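Local structure of periplasmic oligopeptide-binding protein (Burkholderia pseudomallei, 3ZS6) at residues Thr261-Leu266 and Tyr467-Leu472; Leu286-Leu291 and Pro302-Met307; Arg224-Gly229 and Leu480-Val485. The protein probably binds oligopeptides in the periplasm and delivers them to an ABC transporter for uptake, as related OppA proteins do. All coordinates share one frame; numbering follows the deposited sequence. Where two conformers were deposited one is given.

Contact 1: Thr261-Leu266 and Tyr467-Leu472; sequences TYYYYL and YPMVPL
L472 and Y264 meet where two antiparallel strands run side by side, and the pair illustrates how a sheet can be knit by its backbone and sealed by a few side chains. L472 CD1 sits over the middle of the Y264 ring, 4.0 Å from its centroid and only 4° off the ring normal, a CH-pi contact made squarely over the face. The same methyl also reaches Y262, but at the edge of that ring, 3.8 Å from CE1, and is thus shared between two tyrosines in two different ways. Farther along this face of the sheet, V470 CB lies beside Y264 CB, and V470 CG2 touches L266 CD1 at 3.7 Å.

On the other face Y263 stands next to P471 in a non-hydrogen-bonded pair, its CB 3.5 Å from P471 CA. M469 crosses the Y263 ring obliquely: CG approaches CD1, CE approaches CE1, and SD, 5.4 Å from the centroid, makes a Met-aromatic contact.

Behind these side chains, three backbone bonds set the register. Y264 and V470 form a hydrogen-bonded pair, bonded both ways, with Y264 N 2.8 Å from V470 O and V470 N 2.9 Å from Y264 O; L472 N then donates to Y262 O. Farther out, Y262 OH is hydrogen-bonded to H361 ND1, and the Y262 ring stacks on F473.

Strand 260-266 is thereby held between strand 470-480 and strand 401-407 in a mixed sheet which, with helices packed on it, is consistent with a lobe of the periplasmic binding protein fold. Helix 359-376 packs on Y262 and Y264 through V364, A365 and A368, while A283 of helix 276-285 touches V470.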
loop_
_atom_site.group_PDB
_atom_site.type_symbol
_atom_site.label_atom_id
_atom_site.label_comp_id
_atom_site.label_asym_id
_atom_site.label_seq_id
_atom_site.Cartn_x
_atom_site.Cartn_y
_atom_site.Cartn_z
ATOM N N THR A 261 2.191 -4.819 6.628
ATOM C CA THR A 261 3.369 -5.034 7.468
ATOM C C THR A 261 4.114 -3.727 7.729
ATOM O O THR A 261 4.395 -2.962 6.803
ATOM C CB THR A 261 4.338 -6.046 6.801
ATOM O OG1 THR A 261 3.642 -7.269 6.531
ATOM C CG2 THR A 261 5.550 -6.341 7.698
ATOM N N TYR A 262 4.433 -3.488 8.996
ATOM C CA TYR A 262 5.185 -2.321 9.428
ATOM C C TYR A 262 6.645 -2.759 9.531
ATOM O O TYR A 262 6.959 -3.774 10.165
ATOM C CB TYR A 262 4.658 -1.868 10.795
ATOM C CG TYR A 262 5.163 -0.540 11.342
ATOM C CD1 TYR A 262 6.489 -0.374 11.726
ATOM C CD2 TYR A 262 4.291 0.526 11.532
ATOM C CE1 TYR A 262 6.940 0.836 12.253
ATOM C CE2 TYR A 262 4.731 1.732 12.064
ATOM C CZ TYR A 262 6.055 1.882 12.425
ATOM O OH TYR A 262 6.497 3.083 12.954
ATOM N N TYR A 263 7.535 -2.019 8.886
ATOM C CA TYR A 263 8.932 -2.431 8.833
ATOM C C TYR A 263 9.885 -1.266 8.603
ATOM O O TYR A 263 9.484 -0.186 8.137
ATOM C CB TYR A 263 9.139 -3.496 7.751
ATOM C CG TYR A 263 9.056 -2.980 6.324
ATOM C CD1 TYR A 263 10.191 -2.523 5.663
ATOM C CD2 TYR A 263 7.838 -2.961 5.635
ATOM C CE1 TYR A 263 10.122 -2.058 4.348
ATOM C CE2 TYR A 263 7.757 -2.503 4.311
ATOM C CZ TYR A 263 8.905 -2.054 3.680
ATOM O OH TYR A 263 8.846 -1.599 2.383
ATOM N N TYR A 264 11.152 -1.492 8.936
ATOM C CA TYR A 264 12.170 -0.486 8.699
ATOM C C TYR A 264 12.944 -0.787 7.421
ATOM O O TYR A 264 13.519 -1.864 7.238
ATOM C CB TYR A 264 13.121 -0.354 9.893
ATOM C CG TYR A 264 12.600 0.522 11.016
ATOM C CD1 TYR A 264 11.490 1.335 10.842
ATOM C CD2 TYR A 264 13.228 0.539 12.250
ATOM C CE1 TYR A 264 11.020 2.142 11.880
ATOM C CE2 TYR A 264 12.773 1.342 13.283
ATOM C CZ TYR A 264 11.665 2.142 13.099
ATOM O OH TYR A 264 11.219 2.940 14.144
ATOM N N TYR A 265 12.918 0.188 6.533
ATOM C CA TYR A 265 13.713 0.188 5.327
ATOM C C TYR A 265 15.170 0.268 5.738
ATOM O O TYR A 265 15.507 0.949 6.710
ATOM C CB TYR A 265 13.292 1.423 4.539
ATOM C CG TYR A 265 14.203 2.003 3.487
ATOM C CD1 TYR A 265 15.397 2.631 3.828
ATOM C CD2 TYR A 265 13.806 2.025 2.156
ATOM C CE1 TYR A 265 16.197 3.214 2.860
ATOM C CE2 TYR A 265 14.592 2.597 1.186
ATOM C CZ TYR A 265 15.785 3.192 1.538
ATOM O OH TYR A 265 16.553 3.768 0.562
ATOM N N LEU A 266 16.015 -0.473 5.028
ATOM C CA LEU A 266 17.468 -0.365 5.176
ATOM C C LEU A 266 18.076 -0.127 3.798
ATOM O O LEU A 266 17.769 -0.847 2.843
ATOM C CB LEU A 266 18.066 -1.653 5.758
ATOM C CG LEU A 266 17.635 -2.130 7.146
ATOM C CD1 LEU A 266 18.343 -3.452 7.472
ATOM C CD2 LEU A 266 17.927 -1.086 8.234
ATOM N N TYR A 467 17.747 -10.586 5.506
ATOM C CA TYR A 467 17.337 -9.375 6.239
ATOM C C TYR A 467 17.496 -8.089 5.430
ATOM O O TYR A 467 18.111 -7.129 5.886
ATOM C CB TYR A 467 18.074 -9.293 7.585
ATOM C CG TYR A 467 17.794 -10.516 8.413
ATOM C CD1 TYR A 467 16.663 -10.584 9.204
ATOM C CD2 TYR A 467 18.619 -11.637 8.341
ATOM C CE1 TYR A 467 16.372 -11.713 9.932
ATOM C CE2 TYR A 467 18.340 -12.773 9.074
ATOM C CZ TYR A 467 17.211 -12.801 9.869
ATOM O OH TYR A 467 16.904 -13.919 10.607
ATOM N N PRO A 468 16.932 -8.071 4.214
ATOM C CA PRO A 468 16.986 -6.882 3.358
ATOM C C PRO A 468 16.289 -5.677 3.989
ATOM O O PRO A 468 16.628 -4.541 3.649
ATOM C CB PRO A 468 16.260 -7.330 2.080
ATOM C CG PRO A 468 15.401 -8.500 2.508
ATOM C CD PRO A 468 16.227 -9.193 3.565
ATOM N N MET A 469 15.329 -5.927 4.875
ATOM C CA MET A 469 14.711 -4.878 5.685
ATOM C C MET A 469 14.399 -5.459 7.063
ATOM O O MET A 469 14.716 -6.615 7.330
ATOM C CB MET A 469 13.432 -4.334 5.028
ATOM C CG MET A 469 12.396 -5.405 4.673
ATOM S SD MET A 469 12.529 -6.014 2.964
ATOM C CE MET A 469 11.772 -4.651 2.055
ATOM N N VAL A 470 13.775 -4.671 7.936
ATOM C CA VAL A 470 13.497 -5.133 9.293
ATOM C C VAL A 470 12.017 -5.088 9.635
ATOM O O VAL A 470 11.512 -4.062 10.110
ATOM C CB VAL A 470 14.256 -4.295 10.347
ATOM C CG1 VAL A 470 13.998 -4.839 11.745
ATOM C CG2 VAL A 470 15.758 -4.253 10.030
ATOM N N PRO A 471 11.314 -6.204 9.398
ATOM C CA PRO A 471 9.900 -6.295 9.766
ATOM C C PRO A 471 9.724 -6.156 11.268
ATOM O O PRO A 471 10.525 -6.710 12.025
ATOM C CB PRO A 471 9.518 -7.711 9.320
ATOM C CG PRO A 471 10.470 -8.000 8.188
ATOM C CD PRO A 471 11.768 -7.385 8.641
ATOM N N LEU A 472 8.681 -5.442 11.688
ATOM C CA LEU A 472 8.430 -5.202 13.104
ATOM C C LEU A 472 7.126 -5.838 13.589
ATOM O O LEU A 472 7.124 -6.586 14.564
ATOM C CB LEU A 472 8.416 -3.695 13.407
ATOM C CG LEU A 472 9.757 -2.978 13.222
ATOM C CD1 LEU A 472 9.626 -1.483 13.496
ATOM C CD2 LEU A 472 10.828 -3.613 14.118
#

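Contact 2: Leu286-Leu291 and Pro302-Met307; sequences LDREIL and PMYGLM
R288, in the first turn of helix 288-296, lays its side chain against the segment P302-Y304. D287 is the N-cap residue of that helix: its OD1 accepts from I290 N at 3.2 Å, and a weak bond comes from E289 N. The close-packed part is built on the arginine, whose chain runs extended from CG to NE beneath Y304. The ring of Y304 crosses it obliquely, with CE1 3.6 Å from R288 CD and CD1 3.8 Å above one face of the guanidinium, toward its rim; the two planes are 32° apart. Beyond the contact, A283 O takes the NH2 of R288 and P471 O its NE, which helps to fix the rotation of the guanidinium, while W322 meets the Y304 ring.

Toward solvent the fit is looser. The partly exposed P302 rests its CB on R288 CB at 3.8 Å and its CG near R288 O, while the exposed E289 contributes little more than its backbone N, 4.3 Å from P302 CG. Back on the buried side, at the guanidinium edge, R288 NE also gives M303 O a weak bond, 3.1 Å long and bent to 122°.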
loop_
_atom_site.group_PDB
_atom_site.type_symbol
_atom_site.label_atom_id
_atom_site.label_comp_id
_atom_site.label_asym_id
_atom_site.label_seq_id
_atom_site.Cartn_x
_atom_site.Cartn_y
_atom_site.Cartn_z
ATOM N N LEU A 286 15.959 -6.147 18.432
ATOM C CA LEU A 286 14.704 -5.459 18.748
ATOM C C LEU A 286 13.664 -6.396 19.373
ATOM O O LEU A 286 13.343 -7.444 18.818
ATOM C CB LEU A 286 14.107 -4.800 17.497
ATOM C CG LEU A 286 14.956 -3.824 16.684
ATOM C CD1 LEU A 286 14.261 -3.522 15.353
ATOM C CD2 LEU A 286 15.244 -2.535 17.454
ATOM N N ASP A 287 13.127 -5.999 20.522
ATOM C CA ASP A 287 12.123 -6.793 21.227
ATOM C C ASP A 287 10.718 -6.401 20.754
ATOM O O ASP A 287 10.138 -5.427 21.244
ATOM C CB ASP A 287 12.263 -6.566 22.733
ATOM C CG ASP A 287 11.539 -7.615 23.556
ATOM O OD1 ASP A 287 10.498 -8.131 23.093
ATOM O OD2 ASP A 287 12.015 -7.913 24.676
ATOM N N ARG A 288 10.181 -7.164 19.803
ATOM C CA ARG A 288 8.898 -6.847 19.181
ATOM C C ARG A 288 7.724 -7.172 20.105
ATOM O O ARG A 288 6.603 -6.692 19.906
ATOM C CB ARG A 288 8.754 -7.597 17.855
ATOM C CG ARG A 288 9.837 -7.263 16.818
ATOM C CD ARG A 288 9.938 -8.376 15.771
ATOM N NE ARG A 288 10.949 -8.089 14.763
ATOM C CZ ARG A 288 12.260 -8.087 15.003
ATOM N NH1 ARG A 288 12.718 -8.339 16.232
ATOM N NH2 ARG A 288 13.114 -7.810 14.019
ATOM N N GLU A 289 7.988 -7.993 21.116
ATOM C CA GLU A 289 6.970 -8.345 22.088
ATOM C C GLU A 289 6.672 -7.131 22.962
ATOM O O GLU A 289 5.513 -6.760 23.148
ATOM C CB GLU A 289 7.424 -9.536 22.939
ATOM C CG GLU A 289 6.324 -10.550 23.202
ATOM C CD GLU A 289 5.128 -9.943 23.915
ATOM O OE1 GLU A 289 5.332 -9.051 24.765
ATOM O OE2 GLU A 289 3.984 -10.356 23.623
ATOM N N ILE A 290 7.729 -6.506 23.474
ATOM C CA ILE A 290 7.604 -5.276 24.245
ATOM C C ILE A 290 7.046 -4.141 23.389
ATOM O O ILE A 290 6.191 -3.372 23.836
ATOM C CB ILE A 290 8.965 -4.859 24.844
ATOM C CG1 ILE A 290 9.420 -5.877 25.897
ATOM C CG2 ILE A 290 8.876 -3.480 25.463
ATOM C CD1 ILE A 290 10.831 -5.643 26.392
ATOM N N LEU A 291 7.533 -4.046 22.155
ATOM C CA LEU A 291 7.068 -3.035 21.218
ATOM C C LEU A 291 5.550 -3.069 21.096
ATOM O O LEU A 291 4.884 -2.048 21.237
ATOM C CB LEU A 291 7.724 -3.233 19.842
ATOM C CG LEU A 291 7.265 -2.286 18.723
ATOM C CD1 LEU A 291 7.335 -0.824 19.166
ATOM C CD2 LEU A 291 8.084 -2.503 17.448
ATOM N N PRO A 302 3.833 -9.309 16.478
ATOM C CA PRO A 302 5.241 -9.308 16.058
ATOM C C PRO A 302 5.443 -9.997 14.711
ATOM O O PRO A 302 4.821 -11.026 14.442
ATOM C CB PRO A 302 5.940 -10.074 17.187
ATOM C CG PRO A 302 5.097 -9.764 18.402
ATOM C CD PRO A 302 3.671 -9.770 17.870
ATOM N N MET A 303 6.272 -9.406 13.853
ATOM C CA MET A 303 6.585 -10.002 12.555
ATOM C C MET A 303 8.090 -10.011 12.294
ATOM O O MET A 303 8.808 -9.108 12.734
ATOM C CB MET A 303 5.855 -9.281 11.415
ATOM C CG MET A 303 4.374 -9.626 11.309
ATOM S SD MET A 303 3.545 -8.887 9.878
ATOM C CE MET A 303 4.332 -9.748 8.506
ATOM N N TYR A 304 8.548 -11.021 11.559
ATOM C CA TYR A 304 9.967 -11.202 11.260
ATOM C C TYR A 304 10.236 -11.210 9.758
ATOM O O TYR A 304 11.381 -11.090 9.324
ATOM C CB TYR A 304 10.472 -12.500 11.906
ATOM C CG TYR A 304 10.204 -12.498 13.385
ATOM C CD1 TYR A 304 11.084 -11.879 14.263
ATOM C CD2 TYR A 304 9.042 -13.057 13.902
ATOM C CE1 TYR A 304 10.834 -11.846 15.620
ATOM C CE2 TYR A 304 8.781 -13.028 15.263
ATOM C CZ TYR A 304 9.682 -12.421 16.112
ATOM O OH TYR A 304 9.429 -12.373 17.456
ATOM N N GLY A 305 9.174 -11.366 8.974
ATOM C CA GLY A 305 9.260 -11.295 7.528
ATOM C C GLY A 305 8.174 -10.385 6.972
ATOM O O GLY A 305 7.533 -9.640 7.726
ATOM N N LEU A 306 7.972 -10.440 5.659
ATOM C CA LEU A 306 7.016 -9.562 4.977
ATOM C C LEU A 306 5.591 -10.116 4.935
ATOM O O LEU A 306 4.633 -9.350 4.878
ATOM C CB LEU A 306 7.486 -9.263 3.547
ATOM C CG LEU A 306 8.823 -8.531 3.377
ATOM C CD1 LEU A 306 9.190 -8.420 1.890
ATOM C CD2 LEU A 306 8.782 -7.153 4.034
ATOM N N MET A 307 5.454 -11.442 4.940
ATOM C CA MET A 307 4.142 -12.075 4.798
ATOM C C MET A 307 3.372 -12.099 6.117
ATOM O O MET A 307 3.775 -12.776 7.061
ATOM C CB MET A 307 4.273 -13.517 4.274
ATOM C CG MET A 307 5.063 -13.678 2.983
ATOM S SD MET A 307 4.254 -12.936 1.550
ATOM C CE MET A 307 5.599 -12.996 0.371
#

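Contact 3: Arg224-Gly229 and Leu480-Val485; sequences RMYQAG and LVKSYV
Y226 is sandwiched between L480 and K482 at the end of helix 219-227, where the chain leaves the helix through a Schellman motif closed by G229, with positive phi. The case shows how one aromatic ring can serve an apolar and a charged neighbour on opposite faces.

The ring contacts come first. On one face L480 CB makes a CH-pi contact 3.7 Å from the Y226 centroid, displaced toward the rim and closest to CE2 and CZ. On the other, K482 CE makes a second, over the centre and 3.5 Å from the centroid. The lysine chain bends at chi2 (-75°) and then runs across the ring face, the two side chains sliding past each other in opposite directions. K482 CD passes near the hydroxyl end of the ring, and NZ arrives toward the helix. F249 of helix 242-249 packs edge-to-face with the same ring.

The charged interactions follow from this path. K482 NZ stands 4.0 Å from the Y226 centroid, a cation-pi contact over the face, and 2.9 Å from Y226 O, to which it donates. That carbonyl also accepts G229 N, the two donors reaching it from opposite faces of its plane. The ammonium group, brought to the last turn of the helix, may offset part of the negative charge expected there.

Outside the two segments, Y226 OH is hydrogen-bonded to E252, whose other carboxylate oxygen meets S483.

The segment 480-485 itself folds into a type I turn from K482 to V485, closed by V485 N donating to K482 O at 3.0 Å; beside it, K482 CB lies 3.4 Å above the plane of the Y484 ring, toward its rim.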
loop_
_atom_site.group_PDB
_atom_site.type_symbol
_atom_site.label_atom_id
_atom_site.label_comp_id
_atom_site.label_asym_id
_atom_site.label_seq_id
_atom_site.Cartn_x
_atom_site.Cartn_y
_atom_site.Cartn_z
ATOM N N ARG A 224 -9.126 14.237 18.981
ATOM C CA ARG A 224 -9.801 15.428 19.473
ATOM C C ARG A 224 -10.879 15.882 18.499
ATOM O O ARG A 224 -11.994 16.212 18.899
ATOM C CB ARG A 224 -8.799 16.564 19.666
ATOM C CG ARG A 224 -7.810 16.373 20.799
ATOM C CD ARG A 224 -6.985 17.649 20.985
ATOM N NE ARG A 224 -6.006 17.546 22.062
ATOM C CZ ARG A 224 -5.301 18.576 22.526
ATOM N NH1 ARG A 224 -5.472 19.786 22.007
ATOM N NH2 ARG A 224 -4.429 18.399 23.511
ATOM N N MET A 225 -10.541 15.907 17.216
ATOM C CA MET A 225 -11.499 16.337 16.207
ATOM C C MET A 225 -12.658 15.352 16.074
ATOM O O MET A 225 -13.792 15.746 15.817
ATOM C CB MET A 225 -10.801 16.530 14.856
ATOM C CG MET A 225 -9.955 17.797 14.784
ATOM S SD MET A 225 -8.948 17.892 13.286
ATOM C CE MET A 225 -7.757 16.610 13.599
ATOM N N TYR A 226 -12.368 14.065 16.233
ATOM C CA TYR A 226 -13.408 13.057 16.153
ATOM C C TYR A 226 -14.374 13.286 17.310
ATOM O O TYR A 226 -15.593 13.341 17.121
ATOM C CB TYR A 226 -12.789 11.664 16.228
ATOM C CG TYR A 226 -13.774 10.520 16.190
ATOM C CD1 TYR A 226 -14.391 10.077 17.349
ATOM C CD2 TYR A 226 -14.065 9.863 14.995
ATOM C CE1 TYR A 226 -15.296 9.015 17.327
ATOM C CE2 TYR A 226 -14.962 8.801 14.958
ATOM C CZ TYR A 226 -15.575 8.387 16.129
ATOM O OH TYR A 226 -16.450 7.334 16.114
ATOM N N GLN A 227 -13.809 13.452 18.503
ATOM C CA GLN A 227 -14.598 13.679 19.710
ATOM C C GLN A 227 -15.487 14.921 19.576
ATOM O O GLN A 227 -16.617 14.933 20.056
ATOM C CB GLN A 227 -13.676 13.790 20.928
ATOM C CG GLN A 227 -14.381 13.863 22.270
ATOM C CD GLN A 227 -13.408 13.784 23.445
ATOM O OE1 GLN A 227 -12.204 13.579 23.261
ATOM N NE2 GLN A 227 -13.930 13.947 24.659
ATOM N N ALA A 228 -14.984 15.954 18.903
ATOM C CA ALA A 228 -15.744 17.192 18.720
ATOM C C ALA A 228 -16.745 17.082 17.579
ATOM O O ALA A 228 -17.517 18.002 17.330
ATOM C CB ALA A 228 -14.803 18.362 18.479
ATOM N N GLY A 229 -16.726 15.963 16.867
ATOM C CA GLY A 229 -17.638 15.780 15.751
ATOM C C GLY A 229 -17.198 16.458 14.462
ATOM O O GLY A 229 -18.009 16.670 13.564
ATOM N N LEU A 480 -11.597 4.673 14.583
ATOM C CA LEU A 480 -12.898 5.131 15.067
ATOM C C LEU A 480 -13.773 5.545 13.894
ATOM O O LEU A 480 -13.352 6.328 13.042
ATOM C CB LEU A 480 -12.737 6.304 16.043
ATOM C CG LEU A 480 -12.123 5.964 17.408
ATOM C CD1 LEU A 480 -11.562 7.205 18.105
ATOM C CD2 LEU A 480 -13.145 5.254 18.305
ATOM N N VAL A 481 -14.985 5.002 13.852
ATOM C CA VAL A 481 -15.971 5.359 12.839
ATOM C C VAL A 481 -17.304 5.549 13.565
ATOM O O VAL A 481 -17.741 4.674 14.314
ATOM C CB VAL A 481 -16.104 4.278 11.753
ATOM C CG1 VAL A 481 -17.191 4.649 10.747
ATOM C CG2 VAL A 481 -14.754 4.053 11.034
ATOM N N LYS A 482 -17.930 6.703 13.361
ATOM C CA LYS A 482 -19.137 7.073 14.106
ATOM C C LYS A 482 -20.252 6.028 13.964
ATOM O O LYS A 482 -20.363 5.354 12.933
ATOM C CB LYS A 482 -19.629 8.453 13.655
ATOM C CG LYS A 482 -18.642 9.592 13.951
ATOM C CD LYS A 482 -18.652 9.958 15.436
ATOM C CE LYS A 482 -17.754 11.158 15.734
ATOM N NZ LYS A 482 -17.918 11.625 17.145
ATOM N N SER A 483 -21.063 5.888 15.012
ATOM C CA SER A 483 -22.167 4.927 15.019
ATOM C C SER A 483 -23.188 5.191 13.916
ATOM O O SER A 483 -23.892 4.274 13.488
ATOM C CB SER A 483 -22.870 4.915 16.384
ATOM O OG SER A 483 -21.970 4.484 17.391
ATOM N N TYR A 484 -23.288 6.439 13.465
ATOM C CA TYR A 484 -24.224 6.758 12.380
ATOM C C TYR A 484 -23.671 6.474 10.972
ATOM O O TYR A 484 -24.362 6.705 9.977
ATOM C CB TYR A 484 -24.719 8.202 12.474
ATOM C CG TYR A 484 -23.622 9.237 12.592
ATOM C CD1 TYR A 484 -22.874 9.624 11.479
ATOM C CD2 TYR A 484 -23.337 9.835 13.817
ATOM C CE1 TYR A 484 -21.863 10.581 11.589
ATOM C CE2 TYR A 484 -22.343 10.787 13.937
ATOM C CZ TYR A 484 -21.604 11.156 12.823
ATOM O OH TYR A 484 -20.613 12.109 12.955
ATOM N N VAL A 485 -22.433 5.989 10.880
ATOM C CA VAL A 485 -21.884 5.595 9.578
ATOM C C VAL A 485 -22.168 4.125 9.288
ATOM O O VAL A 485 -21.588 3.238 9.917
ATOM C CB VAL A 485 -20.368 5.852 9.456
ATOM C CG1 VAL A 485 -19.832 5.330 8.097
ATOM C CG2 VAL A 485 -20.061 7.331 9.613
#

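Overall arrangement
Contacts 1 and 2 belong to one neighbourhood, their centres about 9 Å apart. They meet directly: T261 OG1 probably bonds L306 O, and L472 O probably bonds M303 N, so the segment 302-307 is bonded to both strands of contact 1. Contact 1 is entirely buried and combines strand pairing with aromatic and aliphatic packing; contact 2, reaching solvent on one side, relies on an arginine beneath a tyrosine. Contact 3 lies farther out, about 33 Å from contact 1 and 31 Å from contact 2 between centres, yet strand 470-480 runs from contact 1 to L480. There a lysine and a helix end replace strand pairing, although the touching residues are still mostly buried.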